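Small heat shock protein hsp20 family (Sulfolobus solfataricus, PDB 4RZK) probably acts as a stress-response chaperone that binds unfolded proteins, this chain being its alpha-crystallin domain. Local coordinates at residues Gly42-Ile47 against Glu59-Glu65; Glu25-Val29 against Asp53-Tyr57. One frame throughout, in Å; residues are numbered along the deposited sequence.

Contact 1: Gly42-Ile47 against Glu59-Glu65; sequences GKKLVI and EIDLPAE
Build strands 44-47 and 59-61 extended and antiparallel, axes 4.5 Å and directions 165° apart; G42 and K43 are not extended (phi/psi near -65/-40). L45 faces I60 as the hydrogen-bonded pair (L45 N to I60 O 2.7 Å, I60 N to L45 O 2.8 Å), flanked by the non-hydrogen-bonded pairs K44-D61 and V46-E59. L62 N bonds to K43 O, modelled very short at 2.2 Å. L62 (m, t) pushes its CD1 into the hollow lined by G42 O (3.2 Å), K44 C (4.1 Å) and L45 CB (4.1 Å), while L45 CB lies 4.5 Å from I60 CB and I47 CD1 4.1 Å from I60 CD1; this face packs on V22 and A24 of strand 19-25, as in the immunoglobulin-like sandwich of alpha-crystallin domains. K43 NZ makes a weak salt bridge to E65 OE2 at 3.4 Å; K44 NZ, hydrogen-bonded to N40, makes a long one to E59 OE1 (4.0 Å). One face is wholly apolar; the other mixes charged K44, E59 and D61 with V46, buried against T39.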
ATOM      1  N   GLY A  42     -11.794 -19.945 -16.167  1.00 90.31           N
ATOM      2  CA  GLY A  42     -11.732 -18.505 -16.272  1.00 87.95           C
ATOM      3  C   GLY A  42     -11.953 -17.703 -15.016  1.00 80.01           C
ATOM      4  O   GLY A  42     -11.315 -16.703 -14.798  1.00 83.77           O
ATOM      5  N   LYS A  43     -12.893 -18.144 -14.204  1.00 81.67           N
ATOM      6  CA  LYS A  43     -13.578 -17.300 -13.242  1.00 78.14           C
ATOM      7  C   LYS A  43     -12.793 -16.641 -12.106  1.00 72.52           C
ATOM      8  O   LYS A  43     -13.116 -15.527 -11.721  1.00 73.69           O
ATOM      9  CB  LYS A  43     -14.803 -18.031 -12.695  1.00 83.62           C
ATOM     10  CG  LYS A  43     -16.070 -17.778 -13.492  1.00 80.39           C
ATOM     11  CD  LYS A  43     -16.383 -18.930 -14.429  0.60 84.82           C
ATOM     12  CE  LYS A  43     -17.091 -20.064 -13.702  0.60 82.78           C
ATOM     13  NZ  LYS A  43     -16.863 -21.380 -14.361  0.60 78.98           N
ATOM     14  N   LYS A  44     -11.815 -17.322 -11.530  1.00 70.55           N
ATOM     15  CA  LYS A  44     -11.198 -16.824 -10.305  1.00 72.51           C
ATOM     16  C   LYS A  44      -9.699 -16.526 -10.358  1.00 67.72           C
ATOM     17  O   LYS A  44      -8.919 -17.302 -10.878  1.00 67.13           O
ATOM     18  CB  LYS A  44     -11.538 -17.754  -9.137  1.00 72.12           C
ATOM     19  CG  LYS A  44     -10.354 -18.337  -8.394  1.00 71.16           C
ATOM     20  CD  LYS A  44     -10.831 -19.257  -7.286  1.00 77.42           C
ATOM     21  CE  LYS A  44     -12.217 -18.861  -6.813  1.00 74.08           C
ATOM     22  NZ  LYS A  44     -12.897 -19.947  -6.060  1.00 73.35           N
ATOM     23  N   LEU A  45      -9.311 -15.383  -9.811  1.00 66.44           N
ATOM     24  CA  LEU A  45      -7.910 -14.988  -9.765  1.00 63.20           C
ATOM     25  C   LEU A  45      -7.376 -14.985  -8.347  1.00 58.26           C
ATOM     26  O   LEU A  45      -8.001 -14.472  -7.443  1.00 59.44           O
ATOM     27  CB  LEU A  45      -7.700 -13.616 -10.382  1.00 59.23           C
ATOM     28  CG  LEU A  45      -6.252 -13.165 -10.247  1.00 57.61           C
ATOM     29  CD1 LEU A  45      -5.372 -13.865 -11.252  1.00 54.51           C
ATOM     30  CD2 LEU A  45      -6.115 -11.669 -10.382  1.00 57.65           C
ATOM     31  N   VAL A  46      -6.207 -15.568  -8.172  1.00 54.07           N
ATOM     32  CA  VAL A  46      -5.648 -15.792  -6.848  1.00 55.03           C
ATOM     33  C   VAL A  46      -4.303 -15.111  -6.643  1.00 53.52           C
ATOM     34  O   VAL A  46      -3.346 -15.373  -7.370  1.00 52.57           O
ATOM     35  CB  VAL A  46      -5.503 -17.296  -6.574  1.00 59.99           C
ATOM     36  CG1 VAL A  46      -4.610 -17.545  -5.367  1.00 48.17           C
ATOM     37  CG2 VAL A  46      -6.877 -17.907  -6.374  1.00 62.58           C
ATOM     38  N   ILE A  47      -4.225 -14.244  -5.639  1.00 50.41           N
ATOM     39  CA  ILE A  47      -3.017 -13.473  -5.359  1.00 52.39           C
ATOM     40  C   ILE A  47      -2.403 -13.753  -3.991  1.00 51.09           C
ATOM     41  O   ILE A  47      -3.069 -13.668  -2.979  1.00 51.09           O
ATOM     42  CB  ILE A  47      -3.306 -11.970  -5.424  1.00 50.99           C
ATOM     43  CG1 ILE A  47      -3.702 -11.550  -6.824  1.00 44.96           C
ATOM     44  CG2 ILE A  47      -2.098 -11.179  -4.983  1.00 47.80           C
ATOM     45  CD1 ILE A  47      -4.526 -10.293  -6.845  1.00 37.54           C
ATOM     46  N   GLU A  59      -8.554 -13.860  -3.108  1.00 58.35           N
ATOM     47  CA  GLU A  59      -9.089 -14.571  -4.244  1.00 59.27           C
ATOM     48  C   GLU A  59     -10.268 -13.812  -4.803  1.00 62.18           C
ATOM     49  O   GLU A  59     -11.113 -13.335  -4.067  1.00 62.19           O
ATOM     50  CB  GLU A  59      -9.418 -16.014  -3.894  1.00 57.40           C
ATOM     51  CG  GLU A  59     -10.851 -16.304  -3.522  1.00 65.29           C
ATOM     52  CD  GLU A  59     -11.018 -17.727  -3.049  1.00 76.55           C
ATOM     53  OE1 GLU A  59     -12.133 -18.100  -2.652  1.00 80.88           O
ATOM     54  OE2 GLU A  59     -10.021 -18.470  -3.071  1.00 67.04           O
ATOM     55  N   ILE A  60     -10.289 -13.665  -6.116  1.00 61.26           N
ATOM     56  CA  ILE A  60     -11.285 -12.859  -6.776  1.00 63.69           C
ATOM     57  C   ILE A  60     -12.067 -13.664  -7.772  1.00 65.88           C
ATOM     58  O   ILE A  60     -11.493 -14.373  -8.576  1.00 67.07           O
ATOM     59  CB  ILE A  60     -10.639 -11.732  -7.573  1.00 61.47           C
ATOM     60  CG1 ILE A  60     -10.116 -10.646  -6.643  1.00 54.79           C
ATOM     61  CG2 ILE A  60     -11.639 -11.166  -8.553  1.00 54.47           C
ATOM     62  CD1 ILE A  60      -8.614 -10.536  -6.646  1.00 52.03           C
ATOM     63  N   ASP A  61     -13.380 -13.526  -7.736  1.00 65.40           N
ATOM     64  CA  ASP A  61     -14.214 -14.156  -8.726  1.00 67.16           C
ATOM     65  C   ASP A  61     -14.359 -13.163  -9.845  1.00 67.72           C
ATOM     66  O   ASP A  61     -14.877 -12.083  -9.657  1.00 66.41           O
ATOM     67  CB  ASP A  61     -15.582 -14.473  -8.141  1.00 67.98           C
ATOM     68  CG  ASP A  61     -15.496 -15.301  -6.886  1.00 78.83           C
ATOM     69  OD1 ASP A  61     -15.296 -16.523  -6.988  1.00 80.25           O
ATOM     70  OD2 ASP A  61     -15.629 -14.733  -5.789  1.00 80.62           O
ATOM     71  N   LEU A  62     -13.891 -13.541 -11.018  1.00 65.52           N
ATOM     72  CA  LEU A  62     -13.915 -12.680 -12.179  1.00 66.97           C
ATOM     73  C   LEU A  62     -15.265 -12.622 -12.866  1.00 72.58           C
ATOM     74  O   LEU A  62     -16.013 -13.580 -12.852  1.00 74.13           O
ATOM     75  CB  LEU A  62     -12.830 -13.111 -13.150  1.00 73.73           C
ATOM     76  CG  LEU A  62     -11.431 -13.081 -12.551  1.00 67.13           C
ATOM     77  CD1 LEU A  62     -10.471 -13.912 -13.374  1.00 67.07           C
ATOM     78  CD2 LEU A  62     -10.942 -11.653 -12.439  1.00 60.75           C
ATOM     79  N   PRO A  63     -15.561 -11.489 -13.480  1.00 71.98           N
ATOM     80  CA  PRO A  63     -16.796 -11.304 -14.236  1.00 79.01           C
ATOM     81  C   PRO A  63     -16.872 -12.240 -15.429  1.00 79.92           C
ATOM     82  O   PRO A  63     -17.955 -12.660 -15.785  1.00 87.85           O
ATOM     83  CB  PRO A  63     -16.727  -9.848 -14.692  1.00 78.45           C
ATOM     84  CG  PRO A  63     -15.435  -9.307 -14.183  1.00 74.00           C
ATOM     85  CD  PRO A  63     -14.994 -10.203 -13.078  1.00 68.73           C
ATOM     86  N   ALA A  64     -15.735 -12.569 -16.025  1.00 81.49           N
ATOM     87  CA  ALA A  64     -15.718 -13.480 -17.158  1.00 84.34           C
ATOM     88  C   ALA A  64     -14.530 -14.417 -17.113  1.00 86.89           C
ATOM     89  O   ALA A  64     -13.510 -14.098 -16.533  1.00 85.13           O
ATOM     90  CB  ALA A  64     -15.713 -12.701 -18.456  1.00 82.85           C
ATOM     91  N   GLU A  65     -14.652 -15.565 -17.760  1.00 86.56           N
ATOM     92  CA  GLU A  65     -13.559 -16.514 -17.790  1.00 85.59           C
ATOM     93  C   GLU A  65     -12.394 -15.854 -18.494  1.00 81.14           C
ATOM     94  O   GLU A  65     -12.586 -15.055 -19.385  1.00 78.89           O
ATOM     95  CB  GLU A  65     -13.971 -17.789 -18.522  1.00 84.63           C
ATOM     96  CG  GLU A  65     -15.092 -18.568 -17.856  1.00 89.45           C
ATOM     97  CD  GLU A  65     -15.073 -20.044 -18.216  1.00 98.92           C
ATOM     98  OE1 GLU A  65     -14.375 -20.416 -19.180  1.00 96.20           O
ATOM     99  OE2 GLU A  65     -15.756 -20.839 -17.536  1.00 94.71           O
TER

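Contact 2: Glu25-Val29 against Asp53-Tyr57; sequences EVPGV and DRQYY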
ATOM      1  N   GLU A  25      -3.572  -3.764  -3.658  1.00 43.85           N
ATOM      2  CA  GLU A  25      -2.598  -3.099  -2.845  1.00 42.56           C
ATOM      3  C   GLU A  25      -2.021  -4.078  -1.890  1.00 47.99           C
ATOM      4  O   GLU A  25      -2.706  -4.637  -1.063  1.00 42.65           O
ATOM      5  CB  GLU A  25      -3.256  -2.045  -2.024  1.00 40.51           C
ATOM      6  CG  GLU A  25      -3.985  -1.025  -2.821  1.00 44.95           C
ATOM      7  CD  GLU A  25      -4.267   0.157  -1.968  1.00 49.15           C
ATOM      8  OE1 GLU A  25      -4.072   0.068  -0.754  1.00 59.10           O
ATOM      9  OE2 GLU A  25      -4.665   1.193  -2.509  1.00 47.41           O
ATOM     10  N   VAL A  26      -0.726  -4.242  -1.982  1.00 46.99           N
ATOM     11  CA  VAL A  26      -0.041  -5.163  -1.122  1.00 45.42           C
ATOM     12  C   VAL A  26       1.258  -4.539  -0.638  1.00 43.96           C
ATOM     13  O   VAL A  26       2.325  -5.037  -0.932  1.00 43.46           O
ATOM     14  CB  VAL A  26       0.300  -6.406  -1.934  1.00 38.73           C
ATOM     15  CG1 VAL A  26       1.476  -7.134  -1.332  1.00 53.89           C
ATOM     16  CG2 VAL A  26      -0.906  -7.300  -2.073  1.00 35.77           C
ATOM     17  N   PRO A  27       1.187  -3.457   0.120  1.00 46.13           N
ATOM     18  CA  PRO A  27       2.442  -2.804   0.480  1.00 44.59           C
ATOM     19  C   PRO A  27       3.218  -3.553   1.563  1.00 47.72           C
ATOM     20  O   PRO A  27       2.628  -4.224   2.408  1.00 45.67           O
ATOM     21  CB  PRO A  27       1.987  -1.435   0.971  1.00 40.10           C
ATOM     22  CG  PRO A  27       0.616  -1.661   1.483  1.00 45.33           C
ATOM     23  CD  PRO A  27       0.013  -2.723   0.628  1.00 45.29           C
ATOM     24  N   GLY A  28       4.541  -3.418   1.508  1.00 48.49           N
ATOM     25  CA  GLY A  28       5.433  -4.063   2.433  1.00 48.91           C
ATOM     26  C   GLY A  28       6.230  -5.092   1.686  1.00 51.19           C
ATOM     27  O   GLY A  28       7.374  -5.379   2.012  1.00 61.13           O
ATOM     28  N   VAL A  29       5.623  -5.621   0.645  1.00 46.70           N
ATOM     29  CA  VAL A  29       6.110  -6.814  -0.002  1.00 44.42           C
ATOM     30  C   VAL A  29       6.910  -6.496  -1.253  1.00 43.77           C
ATOM     31  O   VAL A  29       6.542  -5.614  -2.007  1.00 50.39           O
ATOM     32  CB  VAL A  29       4.923  -7.731  -0.329  1.00 47.37           C
ATOM     33  CG1 VAL A  29       5.349  -8.880  -1.176  1.00 52.02           C
ATOM     34  CG2 VAL A  29       4.293  -8.225   0.956  1.00 47.32           C
ATOM     35  N   ASP A  53       7.240  -8.859   7.579  1.00 62.23           N
ATOM     36  CA  ASP A  53       6.298  -8.004   8.261  1.00 62.95           C
ATOM     37  C   ASP A  53       4.842  -8.202   7.876  1.00 61.00           C
ATOM     38  O   ASP A  53       3.975  -8.186   8.730  1.00 64.34           O
ATOM     39  CB  ASP A  53       6.725  -6.555   8.138  1.00 67.91           C
ATOM     40  CG  ASP A  53       8.087  -6.317   8.727  1.00 74.76           C
ATOM     41  OD1 ASP A  53       8.209  -6.362   9.959  1.00 75.60           O
ATOM     42  OD2 ASP A  53       9.038  -6.101   7.959  1.00 80.64           O
ATOM     43  N   ARG A  54       4.579  -8.385   6.591  1.00 57.24           N
ATOM     44  CA  ARG A  54       3.217  -8.438   6.085  1.00 57.10           C
ATOM     45  C   ARG A  54       2.946  -9.594   5.138  1.00 56.33           C
ATOM     46  O   ARG A  54       3.745  -9.872   4.270  1.00 55.17           O
ATOM     47  CB  ARG A  54       2.869  -7.110   5.424  1.00 52.37           C
ATOM     48  CG  ARG A  54       2.349  -6.089   6.411  1.00 56.04           C
ATOM     49  CD  ARG A  54       2.465  -4.680   5.892  1.00 56.33           C
ATOM     50  NE  ARG A  54       3.707  -4.059   6.309  1.00 61.61           N
ATOM     51  CZ  ARG A  54       3.784  -3.112   7.222  1.00 59.96           C
ATOM     52  NH1 ARG A  54       4.950  -2.599   7.549  1.00 56.50           N
ATOM     53  NH2 ARG A  54       2.690  -2.683   7.811  1.00 65.01           N
ATOM     54  N   GLN A  55       1.819 -10.268   5.314  1.00 48.19           N
ATOM     55  CA  GLN A  55       1.428 -11.327   4.398  1.00 52.33           C
ATOM     56  C   GLN A  55      -0.014 -11.184   3.892  1.00 50.98           C
ATOM     57  O   GLN A  55      -0.902 -10.924   4.670  1.00 50.63           O
ATOM     58  CB  GLN A  55       1.694 -12.703   5.020  1.00 52.81           C
ATOM     59  CG  GLN A  55       1.385 -12.839   6.504  1.00 56.35           C
ATOM     60  CD  GLN A  55       2.454 -12.270   7.401  1.00 55.64           C
ATOM     61  OE1 GLN A  55       3.626 -12.559   7.247  1.00 55.93           O
ATOM     62  NE2 GLN A  55       2.045 -11.456   8.350  1.00 59.21           N
ATOM     63  N   TYR A  56      -0.228 -11.331   2.590  1.00 47.01           N
ATOM     64  CA  TYR A  56      -1.555 -11.165   2.013  1.00 45.71           C
ATOM     65  C   TYR A  56      -1.973 -12.350   1.175  1.00 45.65           C
ATOM     66  O   TYR A  56      -1.160 -12.953   0.513  1.00 46.13           O
ATOM     67  CB  TYR A  56      -1.628  -9.938   1.113  1.00 45.21           C
ATOM     68  CG  TYR A  56      -1.030  -8.663   1.636  1.00 47.40           C
ATOM     69  CD1 TYR A  56      -1.834  -7.638   2.074  1.00 47.35           C
ATOM     70  CD2 TYR A  56       0.329  -8.463   1.640  1.00 46.60           C
ATOM     71  CE1 TYR A  56      -1.297  -6.461   2.533  1.00 45.84           C
ATOM     72  CE2 TYR A  56       0.869  -7.289   2.093  1.00 47.84           C
ATOM     73  CZ  TYR A  56       0.048  -6.294   2.540  1.00 45.87           C
ATOM     74  OH  TYR A  56       0.578  -5.117   2.991  1.00 48.74           O
ATOM     75  N   TYR A  57      -3.257 -12.668   1.221  1.00 47.90           N
ATOM     76  CA  TYR A  57      -3.874 -13.595   0.294  1.00 49.09           C
ATOM     77  C   TYR A  57      -5.218 -13.050  -0.131  1.00 46.11           C
ATOM     78  O   TYR A  57      -5.984 -12.605   0.693  1.00 46.91           O
ATOM     79  CB  TYR A  57      -4.030 -14.967   0.938  1.00 53.65           C
ATOM     80  CG  TYR A  57      -4.774 -15.981   0.118  1.00 56.66           C
ATOM     81  CD1 TYR A  57      -4.102 -16.897  -0.666  1.00 59.12           C
ATOM     82  CD2 TYR A  57      -6.147 -16.040   0.145  1.00 59.49           C
ATOM     83  CE1 TYR A  57      -4.785 -17.834  -1.411  1.00 55.88           C
ATOM     84  CE2 TYR A  57      -6.832 -16.968  -0.598  1.00 62.28           C
ATOM     85  CZ  TYR A  57      -6.146 -17.860  -1.370  1.00 60.69           C
ATOM     86  OH  TYR A  57      -6.841 -18.774  -2.101  1.00 62.46           O
TER
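Y56 lays one face of its ring over the backbone of V26: V26 CA sits 4.0 Å from the ring centroid and 16° off the normal, a CH-pi contact. V26 CG1 approaches Y56 CD2 at 3.5 Å, and V29 CG2 reaches the ring edge, 3.7 Å from Y56 CE2. At the tip of the ring, the hydroxyl donates to the backbone: Y56 OH to P27 O is 2.3 Å, very short as modelled, with P27 CD 4.1 Å from Y56 CZ. That carbonyl lies inside a type II beta turn running from V26 to V29. G28 occupies its third position with phi/psi of 113/-29, where a CB would collide with the preceding carbonyl oxygen and with R54 NE. R54 passes beside the turn, its CD 3.5 Å from P27 O and its NE 4.2 Å from G28 CA. Its guanidinium is bound between chains, by a salt bridge to E25 of the second subunit; E25 here pairs reciprocally with R54 of that subunit, and P27 packs on P27 of the second subunit. The contact therefore spans the sandwich, joining the loop after strand 19-25 to the start of strand 55-61, right at the dimer interface. Its chemistry is divided: a buried tyrosine holds the turn within the chain through one hydrogen bond and apolar contacts, while the neighbouring charges are spent between subunits.

How the contacts relate
From the N terminus, the chain runs through strands 6-16 and 19-25 and enters segment 25-29, which holds the turn of contact 2. After strand 34-39 it reaches 42-47, the first half of contact 1. Residues 53-57 close the 23-residue loop of contact 2, and 59-65 then close an 11-residue interval, most of it the two strands of the hairpin 44-50/55-61. The segments alternate, so the closures cross. Both use strand 55-61, at its opposite ends, with centres about 20 Å apart on opposite sides of the chain's centre. Contact 1 pairs neighbouring strands, whereas contact 2 ties that hairpin to the other layer; they meet where V46 CG1 packs 4.0 Å from Y57 CE1.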